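Local structure of RmpD (Hexulose-6-phosphate synthase) (Streptococcus mutans, 3EXR) at residues A[4-8]-A[212-217]; A[26-31]-A[205-210]; A[47-53]-A[78-84]; A[136-142]-A[169-175]. The protein belongs to the orotidine 5'-phosphate decarboxylase / HUMPS family of TIM-barrel enzymes. All coordinates share one frame; numbering follows the deposited sequence.

Contact 1 (A[4-8]-A[212-217]); sequences QLPNL and FKDEIK
Lys213 and Pro6 make the polar link here: NZ of Lys213 donates to the backbone O of Pro6 at 2.7 Å, tilted from the carbonyl plane. The lysine chain leaves the helix with CG anti to the backbone N (chi1 -175°), bends at chi2 (83°) and is extended from there, which carries its ammonium across to the segment 4-8. NZ also forms a salt bridge with Asp32, and the same carboxylate accepts from the backbone N of Leu8. Ile216 and Pro6 run past each other in opposite directions, with CG2 of Ile216 lying 3.6 Å from CD of Pro6. In the TIM barrel this is where the last helix, 205-220, packs against the start of the first strand, 7-12, bringing the C-terminal helix back onto the N-terminal strand. Leu8 points toward the helix, and its CD1 approaches the Phe212 ring at the CD2 side, 3.7 Å from that atom; the Phe212 and Ile216 side chains both also touch Phe193 of the eighth strand. At the more exposed end, CD1 of Leu5 rests 4.0 Å from CA of Lys217, beside the root of that side chain.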
loop_
_atom_site.group_PDB
_atom_site.type_symbol
_atom_site.label_atom_id
_atom_site.label_comp_id
_atom_site.label_asym_id
_atom_site.label_seq_id
_atom_site.Cartn_x
_atom_site.Cartn_y
_atom_site.Cartn_z
ATOM N N GLN A 4 -21.222 18.437 12.455
ATOM C CA GLN A 4 -21.654 17.092 12.796
ATOM C C GLN A 4 -20.754 16.531 13.890
ATOM O O GLN A 4 -19.671 17.049 14.153
ATOM C CB GLN A 4 -21.636 16.180 11.560
ATOM C CG GLN A 4 -20.305 16.130 10.831
ATOM C CD GLN A 4 -20.351 15.236 9.619
ATOM O OE1 GLN A 4 -21.280 15.328 8.808
ATOM N NE2 GLN A 4 -19.353 14.353 9.487
ATOM N N LEU A 5 -21.218 15.466 14.519
ATOM C CA LEU A 5 -20.431 14.761 15.508
ATOM C C LEU A 5 -19.270 14.013 14.840
ATOM O O LEU A 5 -19.343 13.668 13.652
ATOM C CB LEU A 5 -21.302 13.734 16.198
ATOM C CG LEU A 5 -22.387 14.192 17.171
ATOM C CD1 LEU A 5 -23.119 12.976 17.698
ATOM C CD2 LEU A 5 -21.767 14.968 18.307
ATOM N N PRO A 6 -18.206 13.728 15.594
ATOM C CA PRO A 6 -17.205 12.804 15.034
ATOM C C PRO A 6 -17.853 11.495 14.599
ATOM O O PRO A 6 -18.732 10.984 15.297
ATOM C CB PRO A 6 -16.244 12.555 16.197
ATOM C CG PRO A 6 -16.379 13.833 17.064
ATOM C CD PRO A 6 -17.849 14.201 16.944
ATOM N N ASN A 7 -17.372 10.946 13.477
ATOM C CA ASN A 7 -17.819 9.663 12.984
ATOM C C ASN A 7 -17.204 8.547 13.816
ATOM O O ASN A 7 -16.110 8.692 14.350
ATOM C CB ASN A 7 -17.361 9.459 11.537
ATOM C CG ASN A 7 -18.072 10.347 10.532
ATOM O OD1 ASN A 7 -17.413 10.918 9.641
ATOM N ND2 ASN A 7 -19.402 10.438 10.614
ATOM N N LEU A 8 -17.927 7.433 13.918
ATOM C CA LEU A 8 -17.375 6.173 14.325
ATOM C C LEU A 8 -17.167 5.337 13.064
ATOM O O LEU A 8 -18.116 5.062 12.329
ATOM C CB LEU A 8 -18.325 5.431 15.264
ATOM C CG LEU A 8 -17.885 3.996 15.597
ATOM C CD1 LEU A 8 -16.446 3.905 16.117
ATOM C CD2 LEU A 8 -18.830 3.339 16.560
ATOM N N PHE A 212 -19.699 3.405 22.199
ATOM C CA PHE A 212 -18.633 4.268 21.726
ATOM C C PHE A 212 -19.264 5.529 21.113
ATOM O O PHE A 212 -18.864 6.653 21.440
ATOM C CB PHE A 212 -17.803 3.487 20.693
ATOM C CG PHE A 212 -16.456 4.086 20.372
ATOM C CD1 PHE A 212 -15.294 3.455 20.788
ATOM C CD2 PHE A 212 -16.352 5.198 19.557
ATOM C CE1 PHE A 212 -14.043 3.982 20.452
ATOM C CE2 PHE A 212 -15.101 5.728 19.222
ATOM C CZ PHE A 212 -13.949 5.101 19.672
ATOM N N LYS A 213 -20.294 5.345 20.280
ATOM C CA LYS A 213 -20.967 6.472 19.650
ATOM C C LYS A 213 -21.731 7.320 20.701
ATOM O O LYS A 213 -21.793 8.564 20.573
ATOM C CB LYS A 213 -21.865 5.977 18.498
ATOM C CG LYS A 213 -22.526 7.058 17.694
ATOM C CD LYS A 213 -21.593 7.619 16.625
ATOM C CE LYS A 213 -22.078 8.971 16.144
ATOM N NZ LYS A 213 -21.099 9.617 15.224
ATOM N N ASP A 214 -22.280 6.669 21.741
ATOM C CA ASP A 214 -22.959 7.377 22.834
ATOM C C ASP A 214 -21.978 8.360 23.517
ATOM O O ASP A 214 -22.338 9.486 23.874
ATOM C CB ASP A 214 -23.490 6.397 23.901
ATOM C CG ASP A 214 -24.737 5.639 23.489
ATOM O OD1 ASP A 214 -25.425 6.017 22.527
ATOM O OD2 ASP A 214 -25.070 4.627 24.157
ATOM N N GLU A 215 -20.743 7.923 23.714
ATOM C CA GLU A 215 -19.733 8.733 24.378
ATOM C C GLU A 215 -19.245 9.875 23.479
ATOM O O GLU A 215 -18.992 10.983 23.956
ATOM C CB GLU A 215 -18.577 7.856 24.859
ATOM C CG GLU A 215 -17.451 8.607 25.534
ATOM C CD GLU A 215 -17.823 9.139 26.928
ATOM O OE1 GLU A 215 -19.019 9.076 27.317
ATOM O OE2 GLU A 215 -16.902 9.633 27.629
ATOM N N ILE A 216 -19.093 9.601 22.181
ATOM C CA ILE A 216 -18.859 10.671 21.214
ATOM C C ILE A 216 -19.968 11.732 21.349
ATOM O O ILE A 216 -19.682 12.903 21.434
ATOM C CB ILE A 216 -18.818 10.135 19.761
ATOM C CG1 ILE A 216 -17.559 9.296 19.534
ATOM C CG2 ILE A 216 -18.903 11.287 18.776
ATOM C CD1 ILE A 216 -17.558 8.565 18.153
ATOM N N LYS A 217 -21.226 11.294 21.395
ATOM C CA LYS A 217 -22.367 12.212 21.569
ATOM C C LYS A 217 -22.290 12.983 22.888
ATOM O O LYS A 217 -22.623 14.178 22.939
ATOM C CB LYS A 217 -23.690 11.447 21.499
ATOM C CG LYS A 217 -24.935 12.324 21.394
ATOM C CD LYS A 217 -26.092 11.507 20.840
ATOM C CE LYS A 217 -27.448 12.142 21.121
ATOM N NZ LYS A 217 -28.536 11.313 20.493
#

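Contact 2 (A[26-31]-A[205-210]); sequences SVGNEV and PAGAAR
Glu30 and Arg210 meet in a side-on, two-nitrogen salt bridge: NE of Arg210 donates to OE1 of Glu30 at 3.0 Å, and NH2 of Arg210 donates to OE2 of Glu30, also at 3.0 Å. The first of these bonds is nearly straight, with an N-H...O angle of 169°, and OE1 sits in the guanidinium plane. The carboxylate is turned by 54° against that plane, and both oxygens are met from above the carboxylate plane. Two bent chains produce this meeting. Glu30 carries CG beside its backbone N and folds again at chi2, whereas Arg210 runs straight out from the helix and turns only at chi3 (-69°). Having two bonds to two separate oxygens should limit how far the guanidinium can turn.

Beneath the charged pair the contact is mostly apolar. CB of Glu30 lies 3.6 Å from CB of Ala209. The backbones come close at Ala206, whose CA is 4.8 Å from CA of Val27 and whose CB lies 3.5 Å from O of Ser26. Val27 sets CG1 against CB of Pro205 at 3.5 Å, the two side chains crossing at about a right angle. A water bridges the backbones, donating to O of Ser26 and accepting from N of Ala206, while OG of Ser26 turns back to O of Ala23.

The contact sets the C-terminal part of helix 17-27 and the residues after it against the start of helix 205-220, the first and last helices of the barrel wall, with Val27 and Val31 also resting on strand 7-12 and Ala209 on helix 197-200.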
loop_
_atom_site.group_PDB
_atom_site.type_symbol
_atom_site.label_atom_id
_atom_site.label_comp_id
_atom_site.label_asym_id
_atom_site.label_seq_id
_atom_site.Cartn_x
_atom_site.Cartn_y
_atom_site.Cartn_z
ATOM N N SER A 26 -21.789 -7.486 12.003
ATOM C CA SER A 26 -21.973 -7.381 13.462
ATOM C C SER A 26 -22.116 -5.962 13.978
ATOM O O SER A 26 -22.762 -5.757 15.005
ATOM C CB SER A 26 -20.847 -8.104 14.219
ATOM O OG SER A 26 -19.613 -7.394 14.184
ATOM N N VAL A 27 -21.461 -4.996 13.321
ATOM C CA VAL A 27 -21.428 -3.606 13.794
ATOM C C VAL A 27 -21.991 -2.561 12.835
ATOM O O VAL A 27 -22.188 -1.407 13.219
ATOM C CB VAL A 27 -20.003 -3.133 14.216
ATOM C CG1 VAL A 27 -19.427 -3.981 15.308
ATOM C CG2 VAL A 27 -19.047 -3.046 13.047
ATOM N N GLY A 28 -22.251 -2.959 11.599
ATOM C CA GLY A 28 -22.588 -2.027 10.530
ATOM C C GLY A 28 -23.657 -1.003 10.850
ATOM O O GLY A 28 -23.498 0.180 10.583
ATOM N N ASN A 29 -24.745 -1.448 11.450
ATOM C CA ASN A 29 -25.853 -0.554 11.729
ATOM C C ASN A 29 -25.515 0.514 12.762
ATOM O O ASN A 29 -26.180 1.550 12.845
ATOM C CB ASN A 29 -27.064 -1.362 12.188
ATOM C CG ASN A 29 -27.727 -2.119 11.051
ATOM O OD1 ASN A 29 -27.437 -1.890 9.855
ATOM N ND2 ASN A 29 -28.642 -3.019 11.409
ATOM N N GLU A 30 -24.489 0.252 13.559
ATOM C CA GLU A 30 -24.135 1.126 14.665
ATOM C C GLU A 30 -23.027 2.118 14.357
ATOM O O GLU A 30 -22.764 3.012 15.160
ATOM C CB GLU A 30 -23.741 0.297 15.879
ATOM C CG GLU A 30 -24.807 -0.697 16.332
ATOM C CD GLU A 30 -26.108 -0.038 16.786
ATOM O OE1 GLU A 30 -26.071 1.090 17.328
ATOM O OE2 GLU A 30 -27.179 -0.668 16.593
ATOM N N VAL A 31 -22.369 1.964 13.205
ATOM C CA VAL A 31 -21.241 2.819 12.841
ATOM C C VAL A 31 -21.624 3.736 11.703
ATOM O O VAL A 31 -22.643 3.522 11.041
ATOM C CB VAL A 31 -19.955 1.988 12.480
ATOM C CG1 VAL A 31 -19.642 1.014 13.620
ATOM C CG2 VAL A 31 -20.103 1.247 11.161
ATOM N N PRO A 205 -20.559 -6.865 19.859
ATOM C CA PRO A 205 -19.990 -5.807 19.033
ATOM C C PRO A 205 -20.950 -4.650 18.774
ATOM O O PRO A 205 -20.540 -3.496 18.895
ATOM C CB PRO A 205 -19.606 -6.550 17.745
ATOM C CG PRO A 205 -19.409 -7.933 18.189
ATOM C CD PRO A 205 -20.447 -8.184 19.204
ATOM N N ALA A 206 -22.217 -4.931 18.485
ATOM C CA ALA A 206 -23.159 -3.858 18.239
ATOM C C ALA A 206 -23.338 -2.944 19.476
ATOM O O ALA A 206 -23.414 -1.723 19.346
ATOM C CB ALA A 206 -24.485 -4.429 17.738
ATOM N N GLY A 207 -23.389 -3.557 20.659
ATOM C CA GLY A 207 -23.533 -2.827 21.919
ATOM C C GLY A 207 -22.288 -1.988 22.175
ATOM O O GLY A 207 -22.397 -0.830 22.557
ATOM N N ALA A 208 -21.106 -2.551 21.899
ATOM C CA ALA A 208 -19.847 -1.828 22.106
ATOM C C ALA A 208 -19.731 -0.654 21.145
ATOM O O ALA A 208 -19.342 0.440 21.550
ATOM C CB ALA A 208 -18.669 -2.760 22.014
ATOM N N ALA A 209 -20.155 -0.862 19.904
ATOM C CA ALA A 209 -20.183 0.200 18.905
ATOM C C ALA A 209 -21.124 1.321 19.332
ATOM O O ALA A 209 -20.751 2.497 19.291
ATOM C CB ALA A 209 -20.580 -0.347 17.514
ATOM N N ARG A 210 -22.333 0.960 19.774
ATOM C CA ARG A 210 -23.274 1.986 20.218
ATOM C C ARG A 210 -22.765 2.752 21.440
ATOM O O ARG A 210 -23.003 3.954 21.533
ATOM C CB ARG A 210 -24.642 1.380 20.502
ATOM C CG ARG A 210 -25.695 2.422 20.721
ATOM C CD ARG A 210 -27.010 1.791 21.109
ATOM N NE ARG A 210 -27.547 1.081 19.954
ATOM C CZ ARG A 210 -28.604 0.274 19.995
ATOM N NH1 ARG A 210 -29.271 0.105 21.128
ATOM N NH2 ARG A 210 -29.014 -0.338 18.912
HETATM O O HOH W 1 -23.283 -7.530 17.136
#

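Contact 3 (A[47-53]-A[78-84]); sequences ELVEVLR and NAVRGAD
The backbones come closest at Glu50 and Arg81, with CA atoms 4.7 Å apart, where the chain leaving helix 71-79 passes helix 47-55 in a Schellman motif whose Gly82 has positive phi (112°). Arg53 reaches over to this turn. Its chain bends at chi2 and chi3, bringing NE and NH2 side-on to the single carbonyl O of Gly82; the NH2 bond, 2.9 Å from that oxygen, lies nearly along the C=O axis, and the NE bond is longer and more bent. NH2 of Arg53 also donates to OD2 of Asp84 at 2.8 Å, with the oxygen in the guanidinium plane but the donor 49° out of the carboxylate plane.

These are two successive helices of the TIM barrel, and the turn leads through Ala83 and Asp84 into strand 85-89. OD2 of Asp84 has further partners in Lys111 and in the backbone N of Ile61, while NH1 of Arg53 donates to O of Lys59, so the arginine ties the helix to the feet of two neighbouring strands.

Arg81 lies at the other end of the contact. One face of its guanidinium rests over CA of Glu47, 3.6 Å above the plane and centred on it. At the edge NH1 donates to OE1 of Glu50 at 2.8 Å, the two flat groups being inclined by 52°. NE of Arg81 is held by OG of Ser46, and a water accepts from NH1. Between the two arginines, Val49 wedges CG1 against CB of Arg81, at 3.7 Å, and against Ala83.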
loop_
_atom_site.group_PDB
_atom_site.type_symbol
_atom_site.label_atom_id
_atom_site.label_comp_id
_atom_site.label_asym_id
_atom_site.label_seq_id
_atom_site.Cartn_x
_atom_site.Cartn_y
_atom_site.Cartn_z
ATOM N N GLU A 47 -13.756 -6.981 -4.672
ATOM C CA GLU A 47 -15.154 -7.391 -4.654
ATOM C C GLU A 47 -15.761 -7.144 -3.247
ATOM O O GLU A 47 -16.924 -6.817 -3.116
ATOM C CB GLU A 47 -15.375 -8.815 -5.157
ATOM C CG GLU A 47 -16.855 -9.184 -5.240
ATOM C CD GLU A 47 -17.150 -10.522 -5.894
ATOM O OE1 GLU A 47 -16.314 -11.449 -5.838
ATOM O OE2 GLU A 47 -18.275 -10.651 -6.421
ATOM N N LEU A 48 -14.932 -7.247 -2.221
ATOM C CA LEU A 48 -15.361 -6.941 -0.860
ATOM C C LEU A 48 -16.021 -5.567 -0.778
ATOM O O LEU A 48 -17.041 -5.397 -0.072
ATOM C CB LEU A 48 -14.175 -7.019 0.111
ATOM C CG LEU A 48 -14.433 -6.579 1.565
ATOM C CD1 LEU A 48 -15.463 -7.444 2.242
ATOM C CD2 LEU A 48 -13.146 -6.586 2.367
ATOM N N VAL A 49 -15.455 -4.587 -1.482
ATOM C CA VAL A 49 -16.015 -3.227 -1.435
ATOM C C VAL A 49 -17.471 -3.237 -1.913
ATOM O O VAL A 49 -18.342 -2.621 -1.321
ATOM C CB VAL A 49 -15.179 -2.225 -2.275
ATOM C CG1 VAL A 49 -15.834 -0.859 -2.324
ATOM C CG2 VAL A 49 -13.772 -2.106 -1.700
ATOM N N GLU A 50 -17.699 -3.946 -3.006
ATOM C CA GLU A 50 -19.038 -4.083 -3.581
ATOM C C GLU A 50 -20.023 -4.844 -2.659
ATOM O O GLU A 50 -21.190 -4.475 -2.540
ATOM C CB GLU A 50 -18.934 -4.742 -4.956
ATOM C CG GLU A 50 -20.209 -4.699 -5.767
ATOM C CD GLU A 50 -20.027 -5.064 -7.241
ATOM O OE1 GLU A 50 -18.908 -4.965 -7.756
ATOM O OE2 GLU A 50 -21.043 -5.408 -7.886
ATOM N N VAL A 51 -19.539 -5.882 -1.998
ATOM C CA VAL A 51 -20.358 -6.632 -1.043
ATOM C C VAL A 51 -20.764 -5.701 0.105
ATOM O O VAL A 51 -21.916 -5.715 0.508
ATOM C CB VAL A 51 -19.617 -7.876 -0.516
ATOM C CG1 VAL A 51 -20.350 -8.521 0.653
ATOM C CG2 VAL A 51 -19.384 -8.888 -1.662
ATOM N N LEU A 52 -19.821 -4.905 0.585
ATOM C CA LEU A 52 -20.116 -3.989 1.681
ATOM C C LEU A 52 -21.137 -2.949 1.249
ATOM O O LEU A 52 -22.020 -2.611 2.019
ATOM C CB LEU A 52 -18.864 -3.324 2.218
ATOM C CG LEU A 52 -17.875 -4.252 2.900
ATOM C CD1 LEU A 52 -16.576 -3.543 3.185
ATOM C CD2 LEU A 52 -18.470 -4.821 4.200
ATOM N N ARG A 53 -21.015 -2.451 0.017
ATOM C CA ARG A 53 -21.961 -1.475 -0.516
ATOM C C ARG A 53 -23.366 -2.042 -0.613
ATOM O O ARG A 53 -24.328 -1.365 -0.299
ATOM C CB ARG A 53 -21.478 -0.928 -1.847
ATOM C CG ARG A 53 -22.450 0.008 -2.570
ATOM C CD ARG A 53 -22.951 1.159 -1.744
ATOM N NE ARG A 53 -21.882 2.132 -1.601
ATOM C CZ ARG A 53 -21.673 2.909 -0.547
ATOM N NH1 ARG A 53 -22.445 2.806 0.518
ATOM N NH2 ARG A 53 -20.644 3.751 -0.554
ATOM N N ASN A 78 -11.693 0.979 -7.346
ATOM C CA ASN A 78 -12.459 0.889 -6.110
ATOM C C ASN A 78 -13.719 1.732 -6.120
ATOM O O ASN A 78 -14.676 1.343 -5.478
ATOM C CB ASN A 78 -11.581 1.218 -4.910
ATOM C CG ASN A 78 -10.594 0.122 -4.628
ATOM O OD1 ASN A 78 -10.929 -0.866 -3.984
ATOM N ND2 ASN A 78 -9.388 0.264 -5.162
ATOM N N ALA A 79 -13.738 2.835 -6.867
ATOM C CA ALA A 79 -14.945 3.669 -7.002
ATOM C C ALA A 79 -16.036 2.922 -7.765
ATOM O O ALA A 79 -17.218 3.022 -7.427
ATOM C CB ALA A 79 -14.619 4.973 -7.712
ATOM N N VAL A 80 -15.666 2.154 -8.790
ATOM C CA VAL A 80 -16.690 1.403 -9.516
ATOM C C VAL A 80 -17.307 0.299 -8.655
ATOM O O VAL A 80 -18.419 -0.121 -8.918
ATOM C CB VAL A 80 -16.180 0.837 -10.860
ATOM C CG1 VAL A 80 -15.717 1.956 -11.778
ATOM C CG2 VAL A 80 -15.100 -0.197 -10.656
ATOM N N ARG A 81 -16.588 -0.152 -7.616
ATOM C CA ARG A 81 -17.096 -1.155 -6.656
ATOM C C ARG A 81 -18.034 -0.505 -5.638
ATOM O O ARG A 81 -18.742 -1.198 -4.918
ATOM C CB ARG A 81 -15.926 -1.816 -5.911
ATOM C CG ARG A 81 -15.059 -2.761 -6.729
ATOM C CD ARG A 81 -15.779 -4.035 -7.045
ATOM N NE ARG A 81 -14.877 -5.048 -7.579
ATOM C CZ ARG A 81 -15.283 -6.220 -8.057
ATOM N NH1 ARG A 81 -16.568 -6.499 -8.124
ATOM N NH2 ARG A 81 -14.398 -7.113 -8.485
ATOM N N GLY A 82 -18.013 0.817 -5.581
ATOM C CA GLY A 82 -18.860 1.580 -4.652
ATOM C C GLY A 82 -18.171 2.335 -3.506
ATOM O O GLY A 82 -18.860 2.865 -2.636
ATOM N N ALA A 83 -16.834 2.406 -3.483
ATOM C CA ALA A 83 -16.159 3.179 -2.438
ATOM C C ALA A 83 -16.498 4.659 -2.459
ATOM O O ALA A 83 -16.648 5.273 -3.538
ATOM C CB ALA A 83 -14.637 3.016 -2.514
ATOM N N ASP A 84 -16.558 5.244 -1.260
ATOM C CA ASP A 84 -16.628 6.701 -1.116
ATOM C C ASP A 84 -15.257 7.345 -0.931
ATOM O O ASP A 84 -14.916 8.324 -1.610
ATOM C CB ASP A 84 -17.520 7.046 0.077
ATOM C CG ASP A 84 -18.965 6.624 -0.141
ATOM O OD1 ASP A 84 -19.562 6.956 -1.209
ATOM O OD2 ASP A 84 -19.532 5.976 0.757
HETATM O O HOH W 2 -18.108 -8.888 -9.021
HETATM O O HOH W 3 -18.031 -3.187 -10.066
#

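Contact 4 (A[136-142]-A[169-175]); sequences SQAIYHQ and FRVSVTG
One face of the Arg170 guanidinium lies over CG of Gln137, 3.8 Å from the plane and offset toward the rim, while at its edge OG of Ser136 accepts from NH2 in plane at 2.9 Å. A water also sits at this edge, accepting from NE. The bend at chi3 (-62°) turns the arginine end back toward Ser136, and its NH2 forms a salt bridge with Glu113. The Phe169 ring has N of Gln137 at its edge, and its CD1 lies 3.8 Å from CB of Ala138.

Strands 137-141 and 170-174 are the parallel sixth and seventh strands of the barrel, paired in register with their directions 26° apart. Backbone bonds alternate between them, the straightest being N of Tyr140 to O of Ser172 at 2.8 Å. Gln137, Ile139 and His141 share one sheet face with Arg170, Ser172 and Thr174; there a water bridges OE1 of Gln137, which also accepts from NE2 of Gln115, O of Arg170 and OG of Ser172. Ala138, Tyr140, Val171 and Val173 face the helices. The chemistry implies a mainly polar interior, where Glu113 would probably help balance the arginine charge, and an outer face whose polar exception is Tyr140 OH, bonded to Asp157.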
loop_
_atom_site.group_PDB
_atom_site.type_symbol
_atom_site.label_atom_id
_atom_site.label_comp_id
_atom_site.label_asym_id
_atom_site.label_seq_id
_atom_site.Cartn_x
_atom_site.Cartn_y
_atom_site.Cartn_z
ATOM N N SER A 136 -8.016 16.881 1.656
ATOM C CA SER A 136 -8.155 17.516 2.970
ATOM C C SER A 136 -8.585 16.578 4.065
ATOM O O SER A 136 -9.167 17.012 5.040
ATOM C CB SER A 136 -9.089 18.729 2.881
ATOM O OG SER A 136 -10.397 18.359 2.531
ATOM N N GLN A 137 -8.300 15.282 3.888
ATOM C CA GLN A 137 -8.422 14.290 4.958
ATOM C C GLN A 137 -7.082 13.620 5.180
ATOM O O GLN A 137 -6.365 13.288 4.212
ATOM C CB GLN A 137 -9.453 13.218 4.615
ATOM C CG GLN A 137 -10.886 13.673 4.663
ATOM C CD GLN A 137 -11.834 12.488 4.779
ATOM O OE1 GLN A 137 -11.754 11.732 5.746
ATOM N NE2 GLN A 137 -12.745 12.334 3.811
ATOM N N ALA A 138 -6.764 13.391 6.444
ATOM C CA ALA A 138 -5.536 12.707 6.848
ATOM C C ALA A 138 -5.827 11.750 7.978
ATOM O O ALA A 138 -6.654 12.041 8.845
ATOM C CB ALA A 138 -4.486 13.701 7.269
ATOM N N ILE A 139 -5.125 10.610 7.972
ATOM C CA ILE A 139 -5.317 9.586 8.998
ATOM C C ILE A 139 -4.069 9.543 9.867
ATOM O O ILE A 139 -2.978 9.205 9.393
ATOM C CB ILE A 139 -5.485 8.165 8.367
ATOM C CG1 ILE A 139 -6.450 8.140 7.164
ATOM C CG2 ILE A 139 -5.852 7.166 9.432
ATOM C CD1 ILE A 139 -7.787 8.683 7.415
ATOM N N TYR A 140 -4.249 9.866 11.139
ATOM C CA TYR A 140 -3.157 9.924 12.109
ATOM C C TYR A 140 -3.234 8.728 13.067
ATOM O O TYR A 140 -4.284 8.493 13.665
ATOM C CB TYR A 140 -3.199 11.262 12.898
ATOM C CG TYR A 140 -1.946 11.521 13.691
ATOM C CD1 TYR A 140 -0.954 12.372 13.200
ATOM C CD2 TYR A 140 -1.726 10.878 14.916
ATOM C CE1 TYR A 140 0.233 12.576 13.897
ATOM C CE2 TYR A 140 -0.535 11.074 15.620
ATOM C CZ TYR A 140 0.434 11.934 15.099
ATOM O OH TYR A 140 1.590 12.157 15.787
ATOM N N HIS A 141 -2.123 7.989 13.190
ATOM C CA HIS A 141 -2.002 6.814 14.048
ATOM C C HIS A 141 -1.299 7.149 15.343
ATOM O O HIS A 141 -0.273 7.843 15.338
ATOM C CB HIS A 141 -1.160 5.740 13.342
ATOM C CG HIS A 141 -1.827 5.152 12.139
ATOM N ND1 HIS A 141 -1.960 5.822 10.938
ATOM C CD2 HIS A 141 -2.402 3.945 11.962
ATOM C CE1 HIS A 141 -2.594 5.044 10.079
ATOM N NE2 HIS A 141 -2.881 3.903 10.683
ATOM N N GLN A 142 -1.814 6.627 16.459
ATOM C CA GLN A 142 -1.061 6.739 17.704
ATOM C C GLN A 142 0.374 6.239 17.497
ATOM O O GLN A 142 0.634 5.239 16.799
ATOM C CB GLN A 142 -1.716 5.975 18.850
ATOM C CG GLN A 142 -1.171 6.478 20.180
ATOM C CD GLN A 142 -1.602 5.685 21.401
ATOM O OE1 GLN A 142 -2.343 4.700 21.302
ATOM N NE2 GLN A 142 -1.124 6.115 22.576
ATOM N N PHE A 169 -7.286 20.286 7.712
ATOM C CA PHE A 169 -7.623 18.854 7.578
ATOM C C PHE A 169 -8.803 18.402 8.413
ATOM O O PHE A 169 -8.972 18.816 9.591
ATOM C CB PHE A 169 -6.421 17.954 7.894
ATOM C CG PHE A 169 -5.354 17.966 6.828
ATOM C CD1 PHE A 169 -5.420 17.101 5.739
ATOM C CD2 PHE A 169 -4.299 18.861 6.901
ATOM C CE1 PHE A 169 -4.440 17.106 4.745
ATOM C CE2 PHE A 169 -3.310 18.880 5.927
ATOM C CZ PHE A 169 -3.368 17.995 4.847
ATOM N N ARG A 170 -9.605 17.516 7.820
ATOM C CA ARG A 170 -10.471 16.633 8.593
ATOM C C ARG A 170 -9.618 15.431 8.970
ATOM O O ARG A 170 -9.231 14.650 8.102
ATOM C CB ARG A 170 -11.716 16.233 7.801
ATOM C CG ARG A 170 -12.840 17.301 7.857
ATOM C CD ARG A 170 -13.874 17.125 6.733
ATOM N NE ARG A 170 -13.218 17.281 5.436
ATOM C CZ ARG A 170 -13.453 16.554 4.348
ATOM N NH1 ARG A 170 -14.410 15.645 4.311
ATOM N NH2 ARG A 170 -12.715 16.783 3.279
ATOM N N VAL A 171 -9.297 15.327 10.252
ATOM C CA VAL A 171 -8.359 14.344 10.753
ATOM C C VAL A 171 -9.088 13.144 11.379
ATOM O O VAL A 171 -9.955 13.278 12.232
ATOM C CB VAL A 171 -7.367 14.972 11.760
ATOM C CG1 VAL A 171 -6.447 13.929 12.384
ATOM C CG2 VAL A 171 -6.563 16.063 11.072
ATOM N N SER A 172 -8.750 11.952 10.901
ATOM C CA SER A 172 -9.186 10.728 11.524
ATOM C C SER A 172 -8.066 10.224 12.414
ATOM O O SER A 172 -6.888 10.340 12.057
ATOM C CB SER A 172 -9.472 9.658 10.469
ATOM O OG SER A 172 -10.545 10.014 9.666
ATOM N N VAL A 173 -8.414 9.682 13.588
ATOM C CA VAL A 173 -7.400 9.082 14.443
ATOM C C VAL A 173 -7.675 7.585 14.614
ATOM O O VAL A 173 -8.827 7.129 14.553
ATOM C CB VAL A 173 -7.296 9.785 15.837
ATOM C CG1 VAL A 173 -6.863 11.216 15.729
ATOM C CG2 VAL A 173 -8.618 9.698 16.572
ATOM N N THR A 174 -6.606 6.829 14.837
ATOM C CA THR A 174 -6.711 5.391 15.071
ATOM C C THR A 174 -5.643 4.941 16.026
ATOM O O THR A 174 -4.561 5.547 16.078
ATOM C CB THR A 174 -6.632 4.613 13.749
ATOM O OG1 THR A 174 -6.965 3.236 13.987
ATOM C CG2 THR A 174 -5.243 4.632 13.146
ATOM N N GLY A 175 -5.956 3.899 16.807
ATOM C CA GLY A 175 -5.045 3.372 17.826
ATOM C C GLY A 175 -5.377 3.904 19.206
ATOM O O GLY A 175 -5.581 5.093 19.357
HETATM O O HOH W 4 -11.386 19.574 5.387
HETATM O O HOH W 5 -10.085 11.915 7.781
#

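How the contacts relate
Contact 4 lies nearest the middle of the chain and is the one made by strand pairing, its backbone bonds forming part of the barrel wall. The other three sit farther out, at 15 to 17 Å from the chain centre. Contact 1 is also buried, but joins helix to strand start, mainly through apolar packing and one lysine bond. Contacts 2 and 3 are partly buried and helical, each with arginine salt bridges, those to Glu30 and Glu50 nearer the surface and that to Asp84 more buried. Contacts 1 and 2 touch, CD2 of Leu8 lying 3.4 Å from O of Ala209; both set helix 205-220 against N-terminal elements. Contacts 3 and 4 touch neither of these nor each other, their nearest atoms being about 7 Å apart.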